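Local atomic coordinates of replicase polyprotein 1a (Avian infectious bronchitis virus, PDB entry 3LD1), a protein that is of uncertain function but represents part of nsp2, one of the pieces cut from the coronavirus replicase polyprotein. Residues V216-L221 / F260-A265; C56-L61 / I88-S92; V293-R299 / S315-I321; L102-W108 / K139-M145. The protein carries 3 engineered substitutions. All blocks are in the same frame, centred on the assembly; numbering follows the deposited sequence.

Contact 1 of 4, residues V216-L221 / F260-A265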
loop_
_atom_site.group_PDB
_atom_site.type_symbol
_atom_site.label_atom_id
_atom_site.label_comp_id
_atom_site.label_asym_id
_atom_site.label_seq_id
_atom_site.Cartn_x
_atom_site.Cartn_y
_atom_site.Cartn_z
ATOM N N VAL A 216 3.185 -5.846 12.862
ATOM C CA VAL A 216 4.399 -6.644 13.001
ATOM C C VAL A 216 4.150 -8.092 12.754
ATOM O O VAL A 216 3.274 -8.673 13.380
ATOM C CB VAL A 216 5.007 -6.511 14.340
ATOM C CG1 VAL A 216 6.199 -7.460 14.437
ATOM C CG2 VAL A 216 5.431 -5.065 14.580
ATOM N N MET A 217 4.913 -8.661 11.846
ATOM C CA MET A 217 4.865 -10.037 11.584
ATOM C C MET A 217 6.272 -10.653 11.505
ATOM O O MET A 217 7.181 -10.162 10.774
ATOM C CB MET A 217 4.201 -10.245 10.247
ATOM C CG MET A 217 2.795 -9.652 10.120
ATOM S SD MET A 217 2.000 -9.829 8.451
ATOM C CE MET A 217 1.333 -11.520 8.414
ATOM N N GLU A 218 6.436 -11.755 12.228
ATOM C CA GLU A 218 7.677 -12.496 12.228
ATOM C C GLU A 218 8.850 -11.574 12.571
ATOM O O GLU A 218 9.949 -11.659 11.969
ATOM C CB GLU A 218 7.843 -13.249 10.904
ATOM C CG GLU A 218 6.855 -14.430 10.761
ATOM C CD GLU A 218 6.872 -15.336 12.004
ATOM O OE1 GLU A 218 7.994 -15.769 12.372
ATOM O OE2 GLU A 218 5.797 -15.573 12.654
ATOM N N ARG A 219 8.583 -10.696 13.547
ATOM C CA ARG A 219 9.538 -9.705 14.048
ATOM C C ARG A 219 10.019 -8.720 13.013
ATOM O O ARG A 219 11.126 -8.179 13.155
ATOM C CB ARG A 219 10.761 -10.335 14.677
ATOM C CG ARG A 219 10.476 -11.386 15.717
ATOM C CD ARG A 219 11.688 -12.344 15.914
ATOM N NE ARG A 219 11.289 -13.361 16.871
ATOM C CZ ARG A 219 10.848 -14.603 16.590
ATOM N NH1 ARG A 219 10.787 -15.087 15.313
ATOM N NH2 ARG A 219 10.465 -15.389 17.630
ATOM N N THR A 220 9.215 -8.446 11.993
ATOM C CA THR A 220 9.468 -7.303 11.124
ATOM C C THR A 220 8.253 -6.446 11.140
ATOM O O THR A 220 7.121 -6.960 11.313
ATOM C CB THR A 220 9.605 -7.670 9.607
ATOM O OG1 THR A 220 9.944 -9.040 9.422
ATOM C CG2 THR A 220 10.597 -6.845 8.984
ATOM N N LEU A 221 8.493 -5.148 10.911
ATOM C CA LEU A 221 7.468 -4.245 10.464
ATOM C C LEU A 221 7.103 -4.701 9.041
ATOM O O LEU A 221 7.949 -5.189 8.322
ATOM C CB LEU A 221 8.045 -2.844 10.433
ATOM C CG LEU A 221 8.227 -2.129 11.790
ATOM C CD1 LEU A 221 9.094 -0.864 11.719
ATOM C CD2 LEU A 221 6.885 -1.741 12.349
ATOM N N PHE A 260 10.852 -6.159 19.217
ATOM C CA PHE A 260 10.011 -6.582 18.158
ATOM C C PHE A 260 9.814 -8.070 18.266
ATOM O O PHE A 260 10.704 -8.846 17.893
ATOM C CB PHE A 260 10.695 -6.240 16.831
ATOM C CG PHE A 260 10.682 -4.780 16.523
ATOM C CD1 PHE A 260 11.675 -3.950 16.983
ATOM C CD2 PHE A 260 9.653 -4.224 15.776
ATOM C CE1 PHE A 260 11.630 -2.568 16.720
ATOM C CE2 PHE A 260 9.581 -2.840 15.520
ATOM C CZ PHE A 260 10.564 -2.012 15.978
ATOM N N PHE A 261 8.635 -8.428 18.783
ATOM C CA PHE A 261 8.264 -9.763 19.120
ATOM C C PHE A 261 7.534 -10.355 17.938
ATOM O O PHE A 261 7.467 -9.733 16.887
ATOM C CB PHE A 261 7.390 -9.661 20.338
ATOM C CG PHE A 261 8.173 -9.570 21.631
ATOM C CD1 PHE A 261 8.225 -8.396 22.346
ATOM C CD2 PHE A 261 8.913 -10.678 22.102
ATOM C CE1 PHE A 261 8.990 -8.308 23.521
ATOM C CE2 PHE A 261 9.653 -10.587 23.249
ATOM C CZ PHE A 261 9.704 -9.380 23.951
ATOM N N ARG A 262 6.988 -11.566 18.058
ATOM C CA ARG A 262 6.436 -12.244 16.833
ATOM C C ARG A 262 5.551 -11.306 16.050
ATOM O O ARG A 262 5.689 -11.168 14.874
ATOM C CB ARG A 262 5.651 -13.539 17.158
ATOM C CG ARG A 262 6.309 -14.855 16.712
ATOM C CD ARG A 262 6.863 -15.639 17.878
ATOM N NE ARG A 262 6.125 -16.864 18.291
ATOM C CZ ARG A 262 5.073 -16.906 19.123
ATOM N NH1 ARG A 262 4.519 -15.771 19.619
ATOM N NH2 ARG A 262 4.537 -18.098 19.447
ATOM N N GLU A 263 4.684 -10.618 16.767
ATOM C CA GLU A 263 3.510 -9.985 16.218
ATOM C C GLU A 263 3.256 -8.654 16.793
ATOM O O GLU A 263 2.186 -8.178 16.608
ATOM C CB GLU A 263 2.284 -10.830 16.554
ATOM C CG GLU A 263 2.116 -12.035 15.668
ATOM C CD GLU A 263 1.184 -13.065 16.322
ATOM O OE1 GLU A 263 0.354 -13.683 15.568
ATOM O OE2 GLU A 263 1.289 -13.231 17.601
ATOM N N ALA A 264 4.212 -8.043 17.490
ATOM C CA ALA A 264 4.004 -6.721 18.086
ATOM C C ALA A 264 5.317 -6.016 18.379
ATOM O O ALA A 264 6.356 -6.678 18.601
ATOM C CB ALA A 264 3.197 -6.819 19.392
ATOM N N ALA A 265 5.257 -4.678 18.408
ATOM C CA ALA A 265 6.379 -3.883 18.797
ATOM C C ALA A 265 6.067 -3.193 20.083
ATOM O O ALA A 265 4.967 -2.605 20.213
ATOM C CB ALA A 265 6.664 -2.846 17.792
HETATM O O HOH W 1 0.297 -6.399 14.671
#

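Contact 2 of 4, residues C56-L61 / I88-S92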
loop_
_atom_site.group_PDB
_atom_site.type_symbol
_atom_site.label_atom_id
_atom_site.label_comp_id
_atom_site.label_asym_id
_atom_site.label_seq_id
_atom_site.Cartn_x
_atom_site.Cartn_y
_atom_site.Cartn_z
ATOM N N CYS A 56 -21.259 15.088 -21.667
ATOM C CA CYS A 56 -22.164 15.442 -22.747
ATOM C C CYS A 56 -23.371 14.536 -22.661
ATOM O O CYS A 56 -23.973 14.259 -23.680
ATOM C CB CYS A 56 -21.508 15.150 -24.077
ATOM S SG CYS A 56 -20.144 16.224 -24.359
ATOM N N GLY A 57 -23.679 14.005 -21.471
ATOM C CA GLY A 57 -24.833 13.086 -21.330
ATOM C C GLY A 57 -24.499 11.627 -21.661
ATOM O O GLY A 57 -23.330 11.261 -21.932
ATOM N N LEU A 58 -25.523 10.782 -21.614
ATOM C CA LEU A 58 -25.351 9.349 -21.607
ATOM C C LEU A 58 -25.121 8.896 -23.048
ATOM O O LEU A 58 -25.908 9.254 -23.918
ATOM C CB LEU A 58 -26.624 8.700 -21.065
ATOM C CG LEU A 58 -26.795 7.169 -21.149
ATOM C CD1 LEU A 58 -25.585 6.424 -20.539
ATOM C CD2 LEU A 58 -28.074 6.753 -20.409
ATOM N N PHE A 59 -24.058 8.141 -23.338
ATOM C CA PHE A 59 -24.036 7.487 -24.667
ATOM C C PHE A 59 -23.996 6.020 -24.437
ATOM O O PHE A 59 -23.715 5.551 -23.310
ATOM C CB PHE A 59 -22.866 7.881 -25.585
ATOM C CG PHE A 59 -22.830 9.359 -25.972
ATOM C CD1 PHE A 59 -23.115 9.754 -27.269
ATOM C CD2 PHE A 59 -22.446 10.349 -25.039
ATOM C CE1 PHE A 59 -23.042 11.121 -27.627
ATOM C CE2 PHE A 59 -22.376 11.701 -25.374
ATOM C CZ PHE A 59 -22.670 12.099 -26.669
ATOM N N LEU A 60 -24.282 5.301 -25.506
ATOM C CA LEU A 60 -24.094 3.872 -25.500
ATOM C C LEU A 60 -22.915 3.541 -26.434
ATOM O O LEU A 60 -22.853 4.093 -27.569
ATOM C CB LEU A 60 -25.357 3.186 -26.002
ATOM C CG LEU A 60 -26.726 3.673 -25.492
ATOM C CD1 LEU A 60 -27.812 2.777 -26.151
ATOM C CD2 LEU A 60 -26.861 3.764 -23.931
ATOM N N LEU A 61 -22.022 2.642 -25.967
ATOM C CA LEU A 61 -20.885 2.151 -26.767
ATOM C C LEU A 61 -20.926 0.654 -26.963
ATOM O O LEU A 61 -21.554 -0.054 -26.224
ATOM C CB LEU A 61 -19.522 2.559 -26.168
ATOM C CG LEU A 61 -19.320 3.987 -25.629
ATOM C CD1 LEU A 61 -18.259 4.078 -24.557
ATOM C CD2 LEU A 61 -19.025 4.943 -26.709
ATOM N N ILE A 88 -18.783 13.202 -32.792
ATOM C CA ILE A 88 -19.744 12.326 -32.223
ATOM C C ILE A 88 -20.115 12.800 -30.843
ATOM O O ILE A 88 -21.308 12.866 -30.550
ATOM C CB ILE A 88 -19.164 10.954 -32.072
ATOM C CG1 ILE A 88 -18.918 10.260 -33.438
ATOM C CG2 ILE A 88 -19.992 10.165 -31.071
ATOM C CD1 ILE A 88 -18.062 9.071 -33.284
ATOM N N PHE A 89 -19.146 13.162 -29.980
ATOM C CA PHE A 89 -19.465 13.361 -28.535
ATOM C C PHE A 89 -19.645 14.802 -28.101
ATOM O O PHE A 89 -20.290 15.088 -27.067
ATOM C CB PHE A 89 -18.479 12.639 -27.614
ATOM C CG PHE A 89 -18.529 11.129 -27.714
ATOM C CD1 PHE A 89 -17.807 10.460 -28.677
ATOM C CD2 PHE A 89 -19.279 10.384 -26.832
ATOM C CE1 PHE A 89 -17.845 9.075 -28.816
ATOM C CE2 PHE A 89 -19.331 8.967 -26.940
ATOM C CZ PHE A 89 -18.626 8.312 -27.923
ATOM N N GLY A 90 -19.164 15.716 -28.928
ATOM C CA GLY A 90 -19.051 17.102 -28.545
ATOM C C GLY A 90 -17.665 17.231 -27.959
ATOM O O GLY A 90 -16.820 16.359 -28.175
ATOM N N VAL A 91 -17.433 18.309 -27.218
ATOM C CA VAL A 91 -16.135 18.701 -26.758
ATOM C C VAL A 91 -16.087 18.364 -25.289
ATOM O O VAL A 91 -17.074 18.553 -24.577
ATOM C CB VAL A 91 -15.897 20.216 -26.927
ATOM C CG1 VAL A 91 -14.485 20.638 -26.378
ATOM C CG2 VAL A 91 -15.955 20.568 -28.368
ATOM N N SER A 92 -14.932 17.818 -24.881
ATOM C CA SER A 92 -14.591 17.585 -23.501
ATOM C C SER A 92 -13.429 18.490 -23.134
ATOM O O SER A 92 -12.411 18.416 -23.730
ATOM C CB SER A 92 -14.204 16.121 -23.272
ATOM O OG SER A 92 -13.583 16.032 -21.993
#

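Contact 3 of 4, residues V293-R299 / S315-I321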
loop_
_atom_site.group_PDB
_atom_site.type_symbol
_atom_site.label_atom_id
_atom_site.label_comp_id
_atom_site.label_asym_id
_atom_site.label_seq_id
_atom_site.Cartn_x
_atom_site.Cartn_y
_atom_site.Cartn_z
ATOM N N VAL A 293 -5.608 -9.942 29.256
ATOM C CA VAL A 293 -5.516 -10.801 30.409
ATOM C C VAL A 293 -5.866 -10.057 31.727
ATOM O O VAL A 293 -6.003 -8.811 31.713
ATOM C CB VAL A 293 -4.112 -11.323 30.567
ATOM C CG1 VAL A 293 -3.739 -12.346 29.418
ATOM C CG2 VAL A 293 -3.130 -10.120 30.744
ATOM N N VAL A 294 -5.989 -10.834 32.835
ATOM C CA VAL A 294 -6.051 -10.297 34.195
ATOM C C VAL A 294 -4.839 -10.608 35.040
ATOM O O VAL A 294 -4.451 -11.746 35.159
ATOM C CB VAL A 294 -7.221 -10.928 34.990
ATOM C CG1 VAL A 294 -7.248 -10.408 36.446
ATOM C CG2 VAL A 294 -8.597 -10.764 34.226
ATOM N N VAL A 295 -4.287 -9.624 35.727
ATOM C CA VAL A 295 -3.116 -9.886 36.478
ATOM C C VAL A 295 -3.558 -9.839 37.884
ATOM O O VAL A 295 -3.837 -8.758 38.384
ATOM C CB VAL A 295 -2.056 -8.740 36.225
ATOM C CG1 VAL A 295 -0.651 -9.065 36.777
ATOM C CG2 VAL A 295 -1.919 -8.462 34.761
ATOM N N ARG A 296 -3.585 -10.980 38.571
ATOM C CA ARG A 296 -4.108 -11.019 39.994
ATOM C C ARG A 296 -3.207 -10.312 40.936
ATOM O O ARG A 296 -3.712 -9.728 41.893
ATOM C CB ARG A 296 -4.321 -12.444 40.544
ATOM C CG ARG A 296 -5.403 -13.222 39.796
ATOM C CD ARG A 296 -4.913 -14.593 39.333
ATOM N NE ARG A 296 -6.013 -15.399 38.820
ATOM C CZ ARG A 296 -6.686 -16.328 39.522
ATOM N NH1 ARG A 296 -6.373 -16.593 40.799
ATOM N NH2 ARG A 296 -7.674 -17.008 38.933
ATOM N N GLY A 297 -1.885 -10.396 40.711
ATOM C CA GLY A 297 -0.868 -9.805 41.615
ATOM C C GLY A 297 0.495 -10.314 41.147
ATOM O O GLY A 297 0.628 -11.023 40.104
ATOM N N MET A 298 1.536 -9.943 41.899
ATOM C CA MET A 298 2.936 -10.347 41.583
ATOM C C MET A 298 3.198 -11.623 42.308
ATOM O O MET A 298 2.820 -11.720 43.462
ATOM C CB MET A 298 3.976 -9.365 42.150
ATOM C CG MET A 298 5.381 -9.567 41.551
ATOM S SD MET A 298 5.507 -8.965 39.813
ATOM C CE MET A 298 5.555 -7.189 40.205
ATOM N N ARG A 299 3.909 -12.558 41.667
ATOM C CA ARG A 299 4.565 -13.678 42.348
ATOM C C ARG A 299 6.061 -13.725 41.959
ATOM O O ARG A 299 6.424 -13.219 40.892
ATOM C CB ARG A 299 3.882 -14.973 41.931
ATOM C CG ARG A 299 4.089 -15.368 40.483
ATOM C CD ARG A 299 3.146 -16.425 40.007
ATOM N NE ARG A 299 3.356 -17.621 40.772
ATOM C CZ ARG A 299 2.406 -18.492 41.120
ATOM N NH1 ARG A 299 1.129 -18.310 40.774
ATOM N NH2 ARG A 299 2.763 -19.545 41.830
ATOM N N SER A 315 -6.116 -16.320 30.086
ATOM C CA SER A 315 -6.656 -14.971 30.302
ATOM C C SER A 315 -6.598 -14.453 31.762
ATOM O O SER A 315 -6.891 -13.254 32.009
ATOM C CB SER A 315 -8.081 -14.883 29.762
ATOM O OG SER A 315 -8.964 -15.593 30.611
ATOM N N GLU A 316 -6.199 -15.323 32.713
ATOM C CA GLU A 316 -5.931 -14.871 34.085
ATOM C C GLU A 316 -4.640 -15.442 34.534
ATOM O O GLU A 316 -4.366 -16.634 34.295
ATOM C CB GLU A 316 -6.988 -15.366 35.086
ATOM C CG GLU A 316 -8.404 -14.844 34.828
ATOM C CD GLU A 316 -9.249 -14.869 36.067
ATOM O OE1 GLU A 316 -8.732 -15.037 37.203
ATOM O OE2 GLU A 316 -10.457 -14.686 35.906
ATOM N N GLY A 317 -3.844 -14.605 35.184
ATOM C CA GLY A 317 -2.544 -15.044 35.690
ATOM C C GLY A 317 -1.985 -14.054 36.705
ATOM O O GLY A 317 -2.739 -13.400 37.509
ATOM N N TRP A 318 -0.659 -13.911 36.661
ATOM C CA TRP A 318 0.106 -12.986 37.540
ATOM C C TRP A 318 1.191 -12.236 36.705
ATOM O O TRP A 318 1.466 -12.571 35.540
ATOM C CB TRP A 318 0.772 -13.786 38.683
ATOM C CG TRP A 318 -0.185 -14.702 39.383
ATOM C CD1 TRP A 318 -0.869 -14.445 40.578
ATOM C CD2 TRP A 318 -0.634 -16.015 38.946
ATOM N NE1 TRP A 318 -1.692 -15.518 40.875
ATOM C CE2 TRP A 318 -1.571 -16.482 39.904
ATOM C CE3 TRP A 318 -0.334 -16.829 37.857
ATOM C CZ2 TRP A 318 -2.205 -17.736 39.798
ATOM C CZ3 TRP A 318 -0.996 -18.086 37.738
ATOM C CH2 TRP A 318 -1.918 -18.522 38.717
ATOM N N SER A 319 1.846 -11.273 37.337
ATOM C CA SER A 319 3.054 -10.704 36.837
ATOM C C SER A 319 4.149 -11.311 37.632
ATOM O O SER A 319 3.901 -11.752 38.744
ATOM C CB SER A 319 3.047 -9.187 36.999
ATOM O OG SER A 319 2.750 -8.811 38.308
ATOM N N ALA A 320 5.337 -11.402 37.039
ATOM C CA ALA A 320 6.545 -11.884 37.681
ATOM C C ALA A 320 7.693 -11.138 37.023
ATOM O O ALA A 320 7.657 -10.856 35.819
ATOM C CB ALA A 320 6.696 -13.425 37.453
ATOM N N ILE A 321 8.688 -10.743 37.795
ATOM C CA ILE A 321 9.806 -10.093 37.154
ATOM C C ILE A 321 10.859 -11.103 36.742
ATOM O O ILE A 321 11.551 -11.600 37.580
ATOM C CB ILE A 321 10.430 -9.045 38.060
ATOM C CG1 ILE A 321 9.435 -7.885 38.184
ATOM C CG2 ILE A 321 11.766 -8.627 37.466
ATOM C CD1 ILE A 321 9.663 -7.065 39.369
HETATM O O HOH W 2 8.550 -11.367 40.788
#

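Contact 4 of 4, residues L102-W108 / K139-M145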
loop_
_atom_site.group_PDB
_atom_site.type_symbol
_atom_site.label_atom_id
_atom_site.label_comp_id
_atom_site.label_asym_id
_atom_site.label_seq_id
_atom_site.Cartn_x
_atom_site.Cartn_y
_atom_site.Cartn_z
ATOM N N LEU A 102 -0.125 15.797 -24.497
ATOM C CA LEU A 102 0.526 14.910 -25.491
ATOM C C LEU A 102 1.444 15.646 -26.421
ATOM O O LEU A 102 2.600 15.221 -26.634
ATOM C CB LEU A 102 -0.448 14.150 -26.350
ATOM C CG LEU A 102 -1.051 12.956 -25.594
ATOM C CD1 LEU A 102 -2.294 12.327 -26.321
ATOM C CD2 LEU A 102 -0.009 11.881 -25.224
ATOM N N LYS A 103 0.900 16.737 -26.952
ATOM C CA LYS A 103 1.613 17.666 -27.780
ATOM C C LYS A 103 2.924 18.149 -27.165
ATOM O O LYS A 103 3.924 18.200 -27.845
ATOM C CB LYS A 103 0.718 18.864 -28.161
ATOM C CG LYS A 103 0.270 18.824 -29.643
ATOM C CD LYS A 103 -1.228 19.262 -29.923
ATOM C CE LYS A 103 -1.667 18.896 -31.424
ATOM N NZ LYS A 103 -3.029 19.440 -31.888
ATOM N N THR A 104 2.945 18.447 -25.871
ATOM C CA THR A 104 4.179 18.856 -25.221
ATOM C C THR A 104 5.091 17.696 -24.732
ATOM O O THR A 104 6.060 17.936 -24.051
ATOM C CB THR A 104 3.892 19.858 -24.061
ATOM O OG1 THR A 104 3.076 19.250 -23.042
ATOM C CG2 THR A 104 3.267 21.123 -24.570
ATOM N N ALA A 105 4.803 16.437 -25.053
ATOM C CA ALA A 105 5.625 15.337 -24.456
ATOM C C ALA A 105 6.995 15.354 -25.060
ATOM O O ALA A 105 7.990 14.995 -24.442
ATOM C CB ALA A 105 5.013 14.017 -24.669
ATOM N N CYS A 106 7.030 15.811 -26.276
ATOM C CA CYS A 106 8.236 15.894 -26.950
ATOM C C CYS A 106 9.169 16.802 -26.104
ATOM O O CYS A 106 10.387 16.710 -26.241
ATOM C CB CYS A 106 7.959 16.400 -28.358
ATOM S SG CYS A 106 7.275 18.113 -28.391
ATOM N N GLN A 107 8.633 17.602 -25.172
ATOM C CA GLN A 107 9.510 18.316 -24.257
ATOM C C GLN A 107 9.600 17.689 -22.935
ATOM O O GLN A 107 10.702 17.467 -22.478
ATOM C CB GLN A 107 9.137 19.773 -24.026
ATOM C CG GLN A 107 9.045 20.556 -25.300
ATOM C CD GLN A 107 7.947 21.637 -25.213
ATOM O OE1 GLN A 107 7.373 21.914 -24.144
ATOM N NE2 GLN A 107 7.647 22.235 -26.337
ATOM N N TRP A 108 8.489 17.404 -22.262
ATOM C CA TRP A 108 8.600 17.026 -20.854
ATOM C C TRP A 108 9.026 15.566 -20.600
ATOM O O TRP A 108 9.426 15.188 -19.491
ATOM C CB TRP A 108 7.346 17.411 -20.090
ATOM C CG TRP A 108 6.039 16.880 -20.683
ATOM C CD1 TRP A 108 5.127 17.602 -21.414
ATOM C CD2 TRP A 108 5.504 15.539 -20.595
ATOM N NE1 TRP A 108 4.085 16.804 -21.802
ATOM C CE2 TRP A 108 4.270 15.539 -21.304
ATOM C CE3 TRP A 108 5.952 14.338 -20.008
ATOM C CZ2 TRP A 108 3.447 14.355 -21.435
ATOM C CZ3 TRP A 108 5.149 13.140 -20.132
ATOM C CH2 TRP A 108 3.886 13.179 -20.795
ATOM N N LYS A 139 -2.047 5.588 -21.874
ATOM C CA LYS A 139 -0.785 5.884 -22.524
ATOM C C LYS A 139 0.323 5.933 -21.508
ATOM O O LYS A 139 0.363 6.750 -20.534
ATOM C CB LYS A 139 -0.760 7.137 -23.430
ATOM C CG LYS A 139 0.165 6.928 -24.702
ATOM C CD LYS A 139 0.717 8.176 -25.286
ATOM C CE LYS A 139 1.550 7.952 -26.574
ATOM N NZ LYS A 139 1.006 6.686 -27.250
ATOM N N ILE A 140 1.232 5.025 -21.739
ATOM C CA ILE A 140 2.191 4.742 -20.718
ATOM C C ILE A 140 2.916 6.015 -20.298
ATOM O O ILE A 140 3.042 6.360 -19.096
ATOM C CB ILE A 140 3.128 3.715 -21.249
ATOM C CG1 ILE A 140 2.413 2.359 -21.299
ATOM C CG2 ILE A 140 4.380 3.674 -20.437
ATOM C CD1 ILE A 140 3.084 1.347 -22.215
ATOM N N GLN A 141 3.380 6.726 -21.285
ATOM C CA GLN A 141 4.176 7.890 -21.095
ATOM C C GLN A 141 3.457 8.928 -20.272
ATOM O O GLN A 141 4.099 9.716 -19.579
ATOM C CB GLN A 141 4.533 8.391 -22.518
ATOM C CG GLN A 141 5.223 9.750 -22.700
ATOM C CD GLN A 141 5.018 10.307 -24.163
ATOM O OE1 GLN A 141 5.880 10.987 -24.696
ATOM N NE2 GLN A 141 3.884 9.984 -24.798
ATOM N N VAL A 142 2.122 8.917 -20.258
ATOM C CA VAL A 142 1.428 9.870 -19.414
ATOM C C VAL A 142 1.232 9.338 -18.015
ATOM O O VAL A 142 1.548 10.032 -17.004
ATOM C CB VAL A 142 0.026 10.319 -20.014
ATOM C CG1 VAL A 142 -0.908 11.004 -18.935
ATOM C CG2 VAL A 142 0.220 11.191 -21.246
ATOM N N SER A 143 0.671 8.157 -17.907
ATOM C CA SER A 143 0.469 7.599 -16.571
ATOM C C SER A 143 1.814 7.555 -15.795
ATOM O O SER A 143 1.890 8.006 -14.630
ATOM C CB SER A 143 -0.195 6.238 -16.638
ATOM O OG SER A 143 0.475 5.417 -17.594
ATOM N N ALA A 144 2.913 7.153 -16.466
ATOM C CA ALA A 144 4.198 7.015 -15.699
ATOM C C ALA A 144 4.669 8.336 -15.157
ATOM O O ALA A 144 5.146 8.406 -14.023
ATOM C CB ALA A 144 5.250 6.394 -16.495
ATOM N N MET A 145 4.483 9.392 -15.943
ATOM C CA MET A 145 4.872 10.751 -15.524
ATOM C C MET A 145 3.975 11.169 -14.396
ATOM O O MET A 145 4.456 11.545 -13.350
ATOM C CB MET A 145 4.747 11.747 -16.731
ATOM C CG MET A 145 5.025 13.290 -16.426
ATOM S SD MET A 145 3.597 13.994 -15.600
ATOM C CE MET A 145 2.344 13.898 -16.837
#

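Contact 1 of 4, residues V216-L221 / F260-A265
A tight beta hairpin with a two-residue loop, turning through a type I' beta turn from Met217 to Thr220, packs against the loop that joins strands 258-260 and 265-269 of an antiparallel sheet. Glu218 and Arg219 both have positive phi, as this turn requires, and the reversal is closed by Thr220 N to Met217 O at 2.9 Å. Phe260 ends strand 258-260, just before the loop. Its broad apolar ring suits a buried place: Leu221 CG lies 4.0 Å from its CE2, Val216 CG2 comes to the ring edge, and Phe242 of helix 232-243 stacks edge-to-face with it. The CA-to-CB bond of Phe261 points away, and its side chain touches Leu347 of strand 345-355; its O lies 3.5 Å from Arg219 CA in a CA-H...O contact. Arg262 supplies the main polar link, its O accepting a nearly straight hydrogen bond from Arg219 N at 3.2 Å. The long chains of these two arginines also run together, Arg219 NH2 to Arg262 CD being 3.6 Å, while Arg219 NE is satisfied by Gly251 O. Glu263 CA makes a short CA-H...O contact of 3.1 Å with Val216 O, and a water bonded to Glu263 O also takes a weak bond from Val216 N. Val216 CB sits 3.6 Å from the backbone N of Ala264, and small Ala265 leaves room for the valine, Val216 CG2 being 4.1 Å from Ala265 CB.

Contact 2 of 4, residues C56-L61 / I88-S92
An edge-to-face aromatic pair joins strand 57-64 of a four-stranded mixed sheet to the C-terminal end of helix 82-89. Phe89, the more deeply buried partner, turns the edge of its ring toward the face of Phe59; the ring centroids are 4.5 Å apart and the planes meet at 53°, with Phe59 CD2 3.6 Å from Phe89 CD2. Phenylalanine suits both places, since a flat apolar ring can fill the space between sheet and helix while presenting either face or edge. Phe59 points from the strand toward the helix end, where its CE1 also comes within 3.8 Å of Ile88 O, and it touches Ile5 of the adjacent strand 4-8. Cys56, a small residue, also points toward the helix end, its SG 4.4 Å from Gly90 CA and 3.9 Å from Val91 O. Gly90 breaks the helix with a positive phi of 91°, and its backbone angles would jam a CB against the preceding carbonyl, so glycine fits here. The chain then reaches Ser92, whose OG caps the next helix by bonding Ala95 N. Branched Leu61 adds to the apolar packing, its CD2 meeting the ring edge of Phe89 at CZ, 3.6 Å away.

Contact 3 of 4, residues V293-R299 / S315-I321
Arg296 and Glu316 form a salt bridge across two parallel strands, 294-298 and 316-321, whose pairing is interrupted by a beta bulge. Arg296 NH2 and NE each give Glu316 OE1 a weak hydrogen bond within it, at 2.8 and 3.2 Å. The strands belong to a mixed sheet, in which 316-322 also pairs antiparallel with 325-332 and 291-298 with 345-355. The backbone bonds are straighter. Before the bulge, Val294 N reaches Ser315 O at 2.7 Å, Gly317 N reaches Val294 O at 2.9 Å and Arg296 N reaches Gly317 O at 2.8 Å. After it, Ser319 N bonds Gly297 O and Arg299 N bonds Ser319 O, both at 3.0 Å. Between these two sets the register slips by one residue, the extra length being taken up around Arg296, which has helix-like backbone angles, and Gly297. Trp318 is sandwiched by two arginines, which suits its large electron-rich faces. On one face Arg296 CD makes a CH-pi contact, 4.1 Å from the centroid of the five-membered ring; over the opposite face Arg299 CZ stands 4.5 Å from the centroid of the six-membered ring in a cation-pi interaction, its guanidinium salt-bridged to Asp301. On the side of the sheet shared by Val295, Met298 and Ser319, Val295 CG1 packs 3.7 Å from Ser319 CB. Met298 runs on past Ser319 to place its CE 4.2 Å from Ile321 CD1.

Contact 4 of 4, residues L102-W108 / K139-M145
No hydrogen bond crosses this helix-helix contact; instead a tryptophan meets a methionine sulfur in a Met-aromatic contact, Met145 SD lying 5.2 Å obliquely from the centroid of the six-membered ring of Trp108. The unbranched, polarisable thioether fits the large indole, and Trp108 CZ3 adds apolar packing 3.7 Å from Met145 CB. The ring edge faces helix 140-162, with CZ3 3.6 Å from Gln141 O and CH2 4.2 Å from Val142 CG2, while NE1 bonds back to Leu101 O. Leu102, at the end of helix 93-103, carries CD2 to 4.0 Å from Val142 CG2 and 3.8 Å from Lys139 CD, so the methylenes of the lysine serve as apolar surface. Between them small Ala105 lets Gln141 come close, Ala105 CB to Gln141 OE1 3.2 Å, and that oxygen bonds Ser109 OG. The break at Thr104 separates helices 93-103 and 105-108. Both touch the start of helix 140-162; helix 112-121 also contacts Trp108 and Met145, and helix 194-207 packs against Ile140, Ser143 and Ala144.

How the contacts relate
The four contacts fall into two pairs on opposite sides of the chain's centre. Contacts 2 and 4, about 25 Å apart between centres, are connected through helix 93-103, which starts just after Ser92 and ends in contact 4; both rest on aromatic and aliphatic packing without a clear hydrogen bond across. Contact 3, its centre about 23 Å from that of contact 1, pairs two strands through several backbone bonds; contact 1 sets a hairpin on a loop with one clear backbone bond. Strand 345-355 relates them, packing on Phe261 of contact 1 and pairing with strand 291-298 of contact 3. Contact 3 is the most exposed, with charges flanking an indole, whereas over half the touching residues of contacts 1 and 4 are buried.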